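Local coordinates for protein transcriptional regulator, GntR family (Ralstonia eutropha, PDB 3IHU) that probably binds DNA through a winged helix-turn-helix domain and regulates transcription, as a GntR-family regulator with an all-helical FCD domain, at residues 21-26 and 60-65; 77-82 and 166-171; 101-106 and 196-201. All blocks are in the same frame, centred on the assembly; numbering follows the deposited sequence. Where two conformers were deposited one is given.

Followed from the N terminus, the chain illustrates how a two-domain regulator is tied together by contacts at different points of the chain. Interaction 1 comes first: helix 17-31 packs on helix 53-65 and closes a loop of 33 residues within the GntR-family DNA-binding part. Interaction 2 then opens at 77-82 and closes, after 83 intervening residues, at 166-171 on the short helix 167-172 of the FCD domain. Interaction 3 begins within the loop closed by interaction 2, crosses it along the chain, and joins helices 84-105 and 198-219 inside the FCD domain. Interactions 1 and 2 touch, Met26 on Pro167 and Leu60 on Ala77, whereas interaction 3 lies with its centre about 29 Å from each of theirs.

Interaction 1. Residues 21-26 and 60-65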
ATOM      1  N   VAL A  21      12.780   8.769   3.827  1.00 23.81           N
ATOM      2  CA  VAL A  21      11.692   9.414   4.592  1.00 23.34           C
ATOM      3  C   VAL A  21      10.312   9.212   3.938  1.00 23.91           C
ATOM      4  O   VAL A  21       9.276   8.975   4.616  1.00 22.85           O
ATOM      5  CB  VAL A  21      11.979  10.914   4.765  1.00 23.05           C
ATOM      6  CG1 VAL A  21      10.905  11.566   5.589  1.00 22.69           C
ATOM      7  CG2 VAL A  21      13.375  11.122   5.385  1.00 22.01           C
ATOM      8  N   PHE A  22      10.268   9.351   2.628  1.00 23.87           N
ATOM      9  CA  PHE A  22       9.004   9.194   1.894  1.00 24.53           C
ATOM     10  C   PHE A  22       8.423   7.796   2.115  1.00 24.99           C
ATOM     11  O   PHE A  22       7.278   7.646   2.556  1.00 23.93           O
ATOM     12  CB  PHE A  22       9.236   9.434   0.416  1.00 24.64           C
ATOM     13  CG  PHE A  22       7.998   9.327  -0.438  1.00 27.56           C
ATOM     14  CD1 PHE A  22       7.078  10.354  -0.487  1.00 30.64           C
ATOM     15  CD2 PHE A  22       7.796   8.213  -1.243  1.00 33.28           C
ATOM     16  CE1 PHE A  22       5.961  10.273  -1.311  1.00 32.25           C
ATOM     17  CE2 PHE A  22       6.663   8.131  -2.066  1.00 34.27           C
ATOM     18  CZ  PHE A  22       5.759   9.163  -2.085  1.00 32.79           C
ATOM     19  N   PHE A  23       9.237   6.782   1.877  1.00 25.51           N
ATOM     20  CA  PHE A  23       8.781   5.414   2.056  1.00 26.92           C
ATOM     21  C   PHE A  23       8.713   4.990   3.525  1.00 26.03           C
ATOM     22  O   PHE A  23       7.838   4.195   3.900  1.00 27.20           O
ATOM     23  CB  PHE A  23       9.623   4.464   1.210  1.00 26.92           C
ATOM     24  CG  PHE A  23       9.405   4.655  -0.265  1.00 31.04           C
ATOM     25  CD1 PHE A  23       8.172   4.312  -0.850  1.00 35.14           C
ATOM     26  CD2 PHE A  23      10.402   5.180  -1.073  1.00 34.89           C
ATOM     27  CE1 PHE A  23       7.952   4.491  -2.225  1.00 35.36           C
ATOM     28  CE2 PHE A  23      10.183   5.373  -2.440  1.00 36.27           C
ATOM     29  CZ  PHE A  23       8.960   5.023  -3.014  1.00 36.65           C
ATOM     30  N   GLY A  24       9.608   5.528   4.349  1.00 25.28           N
ATOM     31  CA  GLY A  24       9.582   5.284   5.776  1.00 23.87           C
ATOM     32  C   GLY A  24       8.309   5.714   6.477  1.00 23.23           C
ATOM     33  O   GLY A  24       7.821   5.005   7.382  1.00 21.44           O
ATOM     34  N   ILE A  25       7.751   6.868   6.086  1.00 22.46           N
ATOM     35  CA  ILE A  25       6.535   7.337   6.739  1.00 22.87           C
ATOM     36  C   ILE A  25       5.340   6.534   6.216  1.00 24.42           C
ATOM     37  O   ILE A  25       4.439   6.179   6.951  1.00 23.26           O
ATOM     38  CB  ILE A  25       6.344   8.840   6.578  1.00 23.30           C
ATOM     39  CG1 ILE A  25       7.346   9.586   7.485  1.00 21.05           C
ATOM     40  CG2 ILE A  25       4.913   9.232   6.909  1.00 23.14           C
ATOM     41  CD1 ILE A  25       7.488  11.061   7.130  1.00 22.67           C
HETATM   42  N   MSE A  26       5.371   6.203   4.947  1.00 25.89           N
HETATM   43  CA  MSE A  26       4.299   5.386   4.377  1.00 28.05           C
HETATM   44  C   MSE A  26       4.319   3.974   4.952  1.00 26.94           C
HETATM   45  O   MSE A  26       3.283   3.487   5.398  1.00 27.02           O
HETATM   46  CB  MSE A  26       4.336   5.427   2.843  1.00 28.57           C
HETATM   47  CG  MSE A  26       3.268   6.431   2.345  1.00 32.90           C
HETATM   48 SE   MSE A  26       3.479   6.979   0.560  0.75 43.55          SE
HETATM   49  CE  MSE A  26       4.664   5.547  -0.028  1.00 35.42           C
ATOM     50  N   LEU A  60       8.737  15.449   2.626  1.00 22.21           N
ATOM     51  CA  LEU A  60       7.471  15.996   3.107  1.00 22.14           C
ATOM     52  C   LEU A  60       6.668  16.604   1.948  1.00 23.79           C
ATOM     53  O   LEU A  60       5.449  16.377   1.871  1.00 22.39           O
ATOM     54  CB  LEU A  60       7.669  17.024   4.239  1.00 21.35           C
ATOM     55  CG  LEU A  60       8.068  16.358   5.569  1.00 21.47           C
ATOM     56  CD1 LEU A  60       8.394  17.352   6.674  1.00 18.01           C
ATOM     57  CD2 LEU A  60       6.977  15.369   6.048  1.00 21.03           C
ATOM     58  N   GLN A  61       7.349  17.333   1.054  1.00 23.53           N
ATOM     59  CA  GLN A  61       6.703  17.889  -0.151  1.00 24.74           C
ATOM     60  C   GLN A  61       6.053  16.776  -0.950  1.00 25.23           C
ATOM     61  O   GLN A  61       4.899  16.916  -1.354  1.00 25.73           O
ATOM     62  CB  GLN A  61       7.703  18.692  -1.046  1.00 24.11           C
ATOM     63  N   ARG A  62       6.780  15.674  -1.160  1.00 25.76           N
ATOM     64  CA  ARG A  62       6.271  14.553  -1.947  1.00 26.76           C
ATOM     65  C   ARG A  62       5.067  13.874  -1.256  1.00 26.99           C
ATOM     66  O   ARG A  62       4.103  13.441  -1.916  1.00 27.16           O
ATOM     67  CB  ARG A  62       7.362  13.518  -2.193  1.00 27.17           C
ATOM     68  CG  ARG A  62       8.403  13.911  -3.235  1.00 29.52           C
ATOM     69  CD  ARG A  62       9.694  13.117  -3.089  1.00 31.49           C
ATOM     70  NE  ARG A  62       9.498  11.701  -3.391  1.00 33.81           N
ATOM     71  CZ  ARG A  62      10.420  10.753  -3.208  1.00 35.21           C
ATOM     72  NH1 ARG A  62      11.621  11.051  -2.706  1.00 34.99           N
ATOM     73  NH2 ARG A  62      10.142   9.497  -3.529  1.00 35.46           N
ATOM     74  N   LEU A  63       5.148  13.757   0.072  1.00 26.99           N
ATOM     75  CA  LEU A  63       4.048  13.183   0.876  1.00 26.37           C
ATOM     76  C   LEU A  63       2.775  14.077   0.833  1.00 27.36           C
ATOM     77  O   LEU A  63       1.643  13.560   0.756  1.00 28.18           O
ATOM     78  CB  LEU A  63       4.516  12.984   2.319  1.00 25.70           C
ATOM     79  CG  LEU A  63       5.422  11.782   2.568  1.00 24.69           C
ATOM     80  CD1 LEU A  63       6.065  11.863   3.946  1.00 19.49           C
ATOM     81  CD2 LEU A  63       4.653  10.432   2.318  1.00 23.01           C
ATOM     82  N   ALA A  64       2.956  15.402   0.883  1.00 27.66           N
ATOM     83  CA  ALA A  64       1.858  16.334   0.660  1.00 28.63           C
ATOM     84  C   ALA A  64       1.326  16.101  -0.760  1.00 29.91           C
ATOM     85  O   ALA A  64       0.117  15.979  -0.943  1.00 29.17           O
ATOM     86  CB  ALA A  64       2.261  17.751   0.871  1.00 28.81           C
ATOM     87  N   ALA A  65       2.211  15.958  -1.742  1.00 30.38           N
ATOM     88  CA  ALA A  65       1.743  15.694  -3.112  1.00 31.18           C
ATOM     89  C   ALA A  65       0.814  14.486  -3.187  1.00 31.82           C
ATOM     90  O   ALA A  65      -0.180  14.539  -3.913  1.00 32.72           O
ATOM     91  CB  ALA A  65       2.912  15.545  -4.094  1.00 30.50           C
TER
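Phe22 meets two consecutive residues of the neighbouring helix, Arg62 and Leu63, in different ways. Phe22 CB points toward helix 53-65, CG stands anti to the backbone N (chi1 -179°), and Arg62 lies over one face of the ring. The guanidinium is stacked nearly flat there, its plane 21° from that of the ring, with Arg62 CZ 4.3 Å from the centroid of the Phe22 ring, a cation-pi contact. NH2 of Arg62 comes to 3.5 Å from CD2 of Phe22, while CB of the same arginine touches CD1 and CE1 of the ring. The Arg62 chain is bent at chi3. Its NH1 is held by a salt bridge to Asp19 and a hydrogen bond to Ser18, which should help to fix the group over the ring. Helices 17-31 and 53-65 belong to the winged helix-turn-helix fold of GntR regulators; their segments cross at -52° with axes 9.4 Å apart. Leu63 is the knob of this crossing, seated in a hole formed by Val21, Phe22, Ile25 and Met26. Its two methyls divide the work: CD1 of Leu63 packs against CD1 of Ile25 at 3.6 Å, and CD2 of Leu63 lies 3.7 Å from CD1 of Phe22. Leu63 CD2 also meets SE of the selenomethionine Met26 at 4.0 Å, the two side chains running antiparallel alongside one another. Val69 of the wing strand 69-71 and Ile68 also touch Leu63.

Interaction 2. Residues 77-82 and 166-171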
ATOM      1  N   ALA A  77       4.704  19.266   9.648  1.00 19.94           N
ATOM      2  CA  ALA A  77       3.645  18.616   8.876  1.00 19.94           C
ATOM      3  C   ALA A  77       2.728  17.848   9.815  1.00 20.42           C
ATOM      4  O   ALA A  77       3.102  17.576  10.957  1.00 21.09           O
ATOM      5  CB  ALA A  77       4.240  17.687   7.829  1.00 19.61           C
ATOM      6  N   VAL A  78       1.528  17.513   9.350  1.00 20.86           N
ATOM      7  CA  VAL A  78       0.604  16.715  10.149  1.00 20.43           C
ATOM      8  C   VAL A  78       0.167  15.588   9.241  1.00 19.80           C
ATOM      9  O   VAL A  78      -0.127  15.797   8.090  1.00 21.04           O
ATOM     10  CB  VAL A  78      -0.587  17.585  10.763  1.00 22.23           C
ATOM     11  CG1 VAL A  78      -1.592  16.726  11.508  1.00 22.42           C
ATOM     12  CG2 VAL A  78      -0.030  18.564  11.743  1.00 22.93           C
ATOM     13  N   ILE A  79       0.209  14.358   9.723  1.00 18.03           N
ATOM     14  CA  ILE A  79      -0.295  13.277   8.935  1.00 18.84           C
ATOM     15  C   ILE A  79      -1.840  13.456   8.846  1.00 18.69           C
ATOM     16  O   ILE A  79      -2.507  13.748   9.836  1.00 19.26           O
ATOM     17  CB  ILE A  79       0.128  11.875   9.514  1.00 18.24           C
ATOM     18  CG1 ILE A  79       1.657  11.796   9.601  1.00 18.98           C
ATOM     19  CG2 ILE A  79      -0.449  10.734   8.675  1.00 18.13           C
ATOM     20  CD1 ILE A  79       2.204  10.407  10.047  1.00 17.34           C
ATOM     21  N   ARG A  80      -2.371  13.316   7.659  1.00 19.35           N
ATOM     22  CA  ARG A  80      -3.818  13.531   7.449  1.00 21.00           C
ATOM     23  C   ARG A  80      -4.660  12.426   8.119  1.00 20.97           C
ATOM     24  O   ARG A  80      -4.192  11.306   8.300  1.00 20.34           O
ATOM     25  CB  ARG A  80      -4.126  13.611   5.944  1.00 21.82           C
ATOM     26  CG  ARG A  80      -3.617  14.924   5.334  1.00 25.79           C
ATOM     27  CD  ARG A  80      -4.130  15.154   3.884  1.00 29.56           C
ATOM     28  NE  ARG A  80      -5.564  15.396   3.872  1.00 31.73           N
ATOM     29  CZ  ARG A  80      -6.439  14.732   3.126  1.00 37.15           C
ATOM     30  NH1 ARG A  80      -6.036  13.793   2.263  1.00 39.13           N
ATOM     31  NH2 ARG A  80      -7.728  15.030   3.215  1.00 36.72           N
ATOM     32  N   ARG A  81      -5.873  12.784   8.518  1.00 21.48           N
ATOM     33  CA  ARG A  81      -6.945  11.834   8.789  1.00 22.46           C
ATOM     34  C   ARG A  81      -7.999  12.109   7.774  1.00 21.27           C
ATOM     35  O   ARG A  81      -8.271  13.266   7.515  1.00 21.66           O
ATOM     36  CB  ARG A  81      -7.616  12.104  10.139  1.00 23.71           C
ATOM     37  CG  ARG A  81      -6.840  11.747  11.358  1.00 27.97           C
ATOM     38  CD  ARG A  81      -7.815  11.820  12.577  1.00 32.80           C
ATOM     39  NE  ARG A  81      -7.136  11.507  13.848  1.00 36.43           N
ATOM     40  CZ  ARG A  81      -6.592  12.402  14.672  1.00 38.29           C
ATOM     41  NH1 ARG A  81      -6.635  13.701  14.404  1.00 40.15           N
ATOM     42  NH2 ARG A  81      -6.000  12.004  15.788  1.00 38.78           N
ATOM     43  N   LEU A  82      -8.663  11.081   7.269  1.00 20.50           N
ATOM     44  CA  LEU A  82      -9.676  11.245   6.254  1.00 19.51           C
ATOM     45  C   LEU A  82     -11.066  11.188   6.839  1.00 18.49           C
ATOM     46  O   LEU A  82     -11.368  10.387   7.693  1.00 16.67           O
ATOM     47  CB  LEU A  82      -9.528  10.137   5.194  1.00 20.11           C
ATOM     48  CG  LEU A  82      -8.107  10.006   4.578  1.00 19.49           C
ATOM     49  CD1 LEU A  82      -8.062   8.945   3.480  1.00 20.61           C
ATOM     50  CD2 LEU A  82      -7.638  11.308   4.009  1.00 19.59           C
HETATM   51  N   MSE A 166      -2.893   2.605   0.024  1.00 30.32           N
HETATM   52  CA  MSE A 166      -3.836   3.238   0.962  0.60 28.98           C
HETATM   53  C   MSE A 166      -3.383   3.304   2.406  1.00 27.95           C
HETATM   54  O   MSE A 166      -4.073   2.844   3.302  1.00 27.01           O
HETATM   55  CB  MSE A 166      -5.171   2.511   0.910  0.60 28.49           C
HETATM   56  CG  MSE A 166      -5.868   2.687  -0.343  0.60 27.37           C
HETATM   57 SE   MSE A 166      -7.562   1.915  -0.104  0.45 25.13          SE
HETATM   58  CE  MSE A 166      -7.135   0.075  -0.602  0.60 15.28           C
ATOM     59  N   PRO A 167      -2.214   3.902   2.646  1.00 27.16           N
ATOM     60  CA  PRO A 167      -1.597   3.875   3.990  1.00 25.81           C
ATOM     61  C   PRO A 167      -2.439   4.531   5.060  1.00 25.11           C
ATOM     62  O   PRO A 167      -2.576   3.979   6.145  1.00 25.38           O
ATOM     63  CB  PRO A 167      -0.249   4.609   3.793  1.00 26.25           C
ATOM     64  CG  PRO A 167      -0.346   5.280   2.421  1.00 26.77           C
ATOM     65  CD  PRO A 167      -1.340   4.513   1.625  1.00 27.33           C
ATOM     66  N   ILE A 168      -3.052   5.674   4.765  1.00 24.65           N
ATOM     67  CA  ILE A 168      -3.910   6.313   5.759  1.00 24.55           C
ATOM     68  C   ILE A 168      -5.123   5.460   6.088  1.00 22.83           C
ATOM     69  O   ILE A 168      -5.385   5.230   7.259  1.00 23.98           O
ATOM     70  CB  ILE A 168      -4.419   7.727   5.388  1.00 24.34           C
ATOM     71  CG1 ILE A 168      -3.269   8.642   5.052  1.00 27.50           C
ATOM     72  CG2 ILE A 168      -5.181   8.342   6.603  1.00 21.77           C
ATOM     73  CD1 ILE A 168      -2.483   8.990   6.248  1.00 29.72           C
ATOM     74  N   VAL A 169      -5.835   4.989   5.075  1.00 22.39           N
ATOM     75  CA  VAL A 169      -6.977   4.083   5.246  1.00 21.43           C
ATOM     76  C   VAL A 169      -6.574   2.844   6.076  1.00 22.16           C
ATOM     77  O   VAL A 169      -7.235   2.477   7.049  1.00 21.69           O
ATOM     78  CB  VAL A 169      -7.554   3.645   3.864  1.00 22.71           C
ATOM     79  CG1 VAL A 169      -8.707   2.649   4.037  1.00 21.63           C
ATOM     80  CG2 VAL A 169      -8.023   4.840   3.085  1.00 21.27           C
ATOM     81  N   HIS A 170      -5.459   2.236   5.719  1.00 22.91           N
ATOM     82  CA  HIS A 170      -4.934   1.081   6.486  1.00 24.31           C
ATOM     83  C   HIS A 170      -4.887   1.424   7.948  1.00 23.39           C
ATOM     84  O   HIS A 170      -5.427   0.707   8.759  1.00 23.11           O
ATOM     85  CB  HIS A 170      -3.542   0.697   5.998  1.00 25.31           C
ATOM     86  CG  HIS A 170      -3.053  -0.615   6.527  1.00 28.46           C
ATOM     87  ND1 HIS A 170      -2.665  -0.794   7.846  1.00 31.42           N
ATOM     88  CD2 HIS A 170      -2.881  -1.808   5.914  1.00 28.74           C
ATOM     89  CE1 HIS A 170      -2.285  -2.048   8.023  1.00 30.98           C
ATOM     90  NE2 HIS A 170      -2.423  -2.689   6.871  1.00 32.65           N
ATOM     91  N   ALA A 171      -4.259   2.550   8.283  1.00 24.67           N
ATOM     92  CA  ALA A 171      -4.067   2.946   9.679  1.00 24.39           C
ATOM     93  C   ALA A 171      -5.346   3.360  10.356  1.00 25.17           C
ATOM     94  O   ALA A 171      -5.741   2.817  11.377  1.00 25.57           O
ATOM     95  CB  ALA A 171      -3.005   4.100   9.745  1.00 24.65           C
TER
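The last strand of the winged helix-turn-helix domain and the residues that lead out of it rest here on a short helix of the FCD domain, with Ile168 as the central side chain. Its two branches spread over residues 79-82. Ile168 CD1 reaches CG2 of Ile79 at 3.6 Å, whereas CG2 of Ile168 lies 3.9 Å from CG of Leu82. Between these apolar partners both Ile168 methyls meet the carbonyl of Arg80, and Arg80 O is 3.5 Å from Ile168 CD1; this is van der Waals contact, and no hydrogen bond joins the two segments. CG1 of Ile168 stands anti to the carbonyl carbon (chi1 -55°), while CG2 is anti to the backbone N, and the chain turns again at chi2 (-71°) to bring CD1 to Ile79. Leu82 carries the patch on to the next residue of the helix, Val169: Leu82 CD1 touches CG2 of Val169 at 4.1 Å, the side chains crossing at about a right angle. Arg80 leads its own charged end away from this surface, and its NH1 is hydrogen-bonded to the carbonyl of Gly67. Leu29 of helix 17-31 touches both Ile79 and Ile168, and a hydrogen bond from Gln172 NE2 to Leu82 O adds a polar tie nearby. Such apolar packing of the wing's final strand and the linker onto the helical domain forms part of the interdomain interface of this two-domain, FCD-type GntR regulator.

Interaction 3. Residues 101-106 and 196-201; sequences LARAAT and GEPDAA
Thr106 and Ala201 meet on the tightly packed side of this contact, where CG2 of the threonine lies 3.6 Å from the alanine CB. Small groups pack closely here: CB of Ala102 is 3.3 Å from the carbonyl O of Ala201, and CB of Thr106 rests 3.6 Å from O of Gly196. The threonine hydroxyl, placed between the backbone N and the carbonyl carbon (chi1 60°), turns back to donate from Thr106 OG1 to Arg103 O at 2.7 Å.

The more exposed side is carried by longer, charged groups. Arg103, extended from CG to NE, slants across Pro198, whose CB lies 3.7 Å from the guanidinium plane, over its centre. At the guanidinium edge, NH1 of Arg103 donates to the anti lone pair of Asp199 OD1 at 2.8 Å (167°), with a weak second bond from its NH2. Glu202 is another salt-bridge partner of NH1. Glu197 N-caps the following helix, its carboxylate accepting from N of Asp199 and Ala200. A water also bridges the backbones, donating to Thr106 O and Gly196 O.

Within the helical FCD domain, the C-terminal end of helix 84-105 thus meets the start of helix 198-219, while Val193 of helix 179-195 packs against Ala102, Ala105 and Ala201.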
ATOM      1  N   LEU A 101      -3.672  -3.211 -11.688  1.00 16.89           N
ATOM      2  CA  LEU A 101      -2.409  -3.839 -11.320  1.00 15.78           C
ATOM      3  C   LEU A 101      -2.420  -5.373 -11.611  1.00 17.26           C
ATOM      4  O   LEU A 101      -1.465  -5.919 -12.191  1.00 17.68           O
ATOM      5  CB  LEU A 101      -2.144  -3.604  -9.856  1.00 15.77           C
ATOM      6  CG  LEU A 101      -0.837  -4.133  -9.254  1.00 15.02           C
ATOM      7  CD1 LEU A 101       0.371  -3.348  -9.745  1.00 16.34           C
ATOM      8  CD2 LEU A 101      -0.979  -4.246  -7.726  1.00 14.41           C
ATOM      9  N   ALA A 102      -3.470  -6.044 -11.129  1.00 17.08           N
ATOM     10  CA  ALA A 102      -3.678  -7.491 -11.321  1.00 16.99           C
ATOM     11  C   ALA A 102      -3.834  -7.776 -12.796  1.00 16.77           C
ATOM     12  O   ALA A 102      -3.230  -8.696 -13.333  1.00 15.49           O
ATOM     13  CB  ALA A 102      -4.932  -7.962 -10.556  1.00 14.98           C
ATOM     14  N   ARG A 103      -4.694  -7.004 -13.467  1.00 16.52           N
ATOM     15  CA  ARG A 103      -4.875  -7.167 -14.895  1.00 16.26           C
ATOM     16  C   ARG A 103      -3.594  -7.113 -15.668  1.00 18.55           C
ATOM     17  O   ARG A 103      -3.296  -8.012 -16.471  1.00 20.14           O
ATOM     18  CB  ARG A 103      -5.835  -6.126 -15.448  1.00 17.57           C
ATOM     19  CG  ARG A 103      -6.127  -6.269 -16.958  1.00 15.25           C
ATOM     20  CD  ARG A 103      -6.939  -5.076 -17.508  1.00 16.41           C
ATOM     21  NE  ARG A 103      -7.319  -5.442 -18.857  1.00 18.74           N
ATOM     22  CZ  ARG A 103      -8.379  -6.170 -19.192  1.00 20.47           C
ATOM     23  NH1 ARG A 103      -9.296  -6.521 -18.315  1.00 22.94           N
ATOM     24  NH2 ARG A 103      -8.532  -6.518 -20.444  1.00 23.58           N
ATOM     25  N   ALA A 104      -2.785  -6.102 -15.414  1.00 19.97           N
ATOM     26  CA  ALA A 104      -1.551  -5.948 -16.183  1.00 20.66           C
ATOM     27  C   ALA A 104      -0.537  -7.072 -15.855  1.00 20.26           C
ATOM     28  O   ALA A 104       0.268  -7.440 -16.717  1.00 18.94           O
ATOM     29  CB  ALA A 104      -0.924  -4.596 -15.953  1.00 19.75           C
ATOM     30  N   ALA A 105      -0.508  -7.525 -14.593  1.00 19.80           N
ATOM     31  CA  ALA A 105       0.449  -8.515 -14.149  1.00 19.08           C
ATOM     32  C   ALA A 105       0.304  -9.822 -14.920  1.00 18.75           C
ATOM     33  O   ALA A 105       1.257 -10.593 -14.934  1.00 18.34           O
ATOM     34  CB  ALA A 105       0.355  -8.804 -12.584  1.00 18.38           C
ATOM     35  N   THR A 106      -0.851 -10.065 -15.547  1.00 18.09           N
ATOM     36  CA  THR A 106      -1.037 -11.250 -16.368  1.00 19.36           C
ATOM     37  C   THR A 106      -0.062 -11.323 -17.519  1.00 21.61           C
ATOM     38  O   THR A 106       0.197 -12.413 -18.046  1.00 21.28           O
ATOM     39  CB  THR A 106      -2.435 -11.418 -16.972  1.00 19.14           C
ATOM     40  OG1 THR A 106      -2.739 -10.290 -17.825  1.00 17.79           O
ATOM     41  CG2 THR A 106      -3.436 -11.606 -15.891  1.00 19.17           C
ATOM     42  N   GLY A 196      -3.597 -15.971 -16.108  1.00 21.00           N
ATOM     43  CA  GLY A 196      -3.210 -15.240 -17.295  1.00 20.58           C
ATOM     44  C   GLY A 196      -4.339 -14.539 -17.991  1.00 21.12           C
ATOM     45  O   GLY A 196      -4.084 -13.868 -18.988  1.00 20.46           O
ATOM     46  N   GLU A 197      -5.574 -14.714 -17.514  1.00 22.06           N
ATOM     47  CA  GLU A 197      -6.705 -14.112 -18.186  1.00 22.96           C
ATOM     48  C   GLU A 197      -6.993 -12.697 -17.595  1.00 22.70           C
ATOM     49  O   GLU A 197      -7.313 -12.559 -16.408  1.00 22.62           O
ATOM     50  CB  GLU A 197      -7.937 -15.006 -18.094  1.00 23.49           C
ATOM     51  CG  GLU A 197      -9.046 -14.605 -19.184  1.00 27.07           C
ATOM     52  CD  GLU A 197      -9.868 -13.352 -18.838  1.00 30.36           C
ATOM     53  OE1 GLU A 197     -10.616 -13.417 -17.840  1.00 32.36           O
ATOM     54  OE2 GLU A 197      -9.782 -12.321 -19.599  1.00 34.61           O
ATOM     55  N   PRO A 198      -6.836 -11.640 -18.422  1.00 22.47           N
ATOM     56  CA  PRO A 198      -6.863 -10.277 -17.827  1.00 21.64           C
ATOM     57  C   PRO A 198      -8.151  -9.861 -17.159  1.00 21.55           C
ATOM     58  O   PRO A 198      -8.107  -9.228 -16.089  1.00 19.96           O
ATOM     59  CB  PRO A 198      -6.507  -9.359 -18.997  1.00 22.40           C
ATOM     60  CG  PRO A 198      -6.480 -10.181 -20.226  1.00 23.33           C
ATOM     61  CD  PRO A 198      -6.325 -11.617 -19.812  1.00 22.37           C
ATOM     62  N   ASP A 199      -9.296 -10.226 -17.733  1.00 22.23           N
ATOM     63  CA  ASP A 199     -10.555  -9.822 -17.137  1.00 23.14           C
ATOM     64  C   ASP A 199     -10.786 -10.425 -15.749  1.00 22.32           C
ATOM     65  O   ASP A 199     -11.305  -9.739 -14.857  1.00 21.36           O
ATOM     66  CB  ASP A 199     -11.759 -10.145 -18.016  1.00 24.41           C
ATOM     67  CG  ASP A 199     -11.882  -9.251 -19.244  1.00 27.11           C
ATOM     68  OD1 ASP A 199     -11.215  -8.198 -19.389  1.00 30.57           O
ATOM     69  OD2 ASP A 199     -12.684  -9.636 -20.085  1.00 31.98           O
ATOM     70  N   ALA A 200     -10.468 -11.706 -15.559  1.00 21.95           N
ATOM     71  CA  ALA A 200     -10.670 -12.332 -14.256  1.00 20.42           C
ATOM     72  C   ALA A 200      -9.612 -11.806 -13.281  1.00 18.50           C
ATOM     73  O   ALA A 200      -9.899 -11.664 -12.110  1.00 18.40           O
ATOM     74  CB  ALA A 200     -10.647 -13.875 -14.312  1.00 20.26           C
ATOM     75  N   ALA A 201      -8.418 -11.528 -13.760  1.00 17.07           N
ATOM     76  CA  ALA A 201      -7.427 -10.869 -12.903  1.00 17.65           C
ATOM     77  C   ALA A 201      -7.918  -9.506 -12.421  1.00 16.90           C
ATOM     78  O   ALA A 201      -7.869  -9.240 -11.235  1.00 18.13           O
ATOM     79  CB  ALA A 201      -6.108 -10.745 -13.576  1.00 16.92           C
TER
HETATM   80  O   HOH W   1      -1.261 -14.128 -20.319  1.00 38.00           O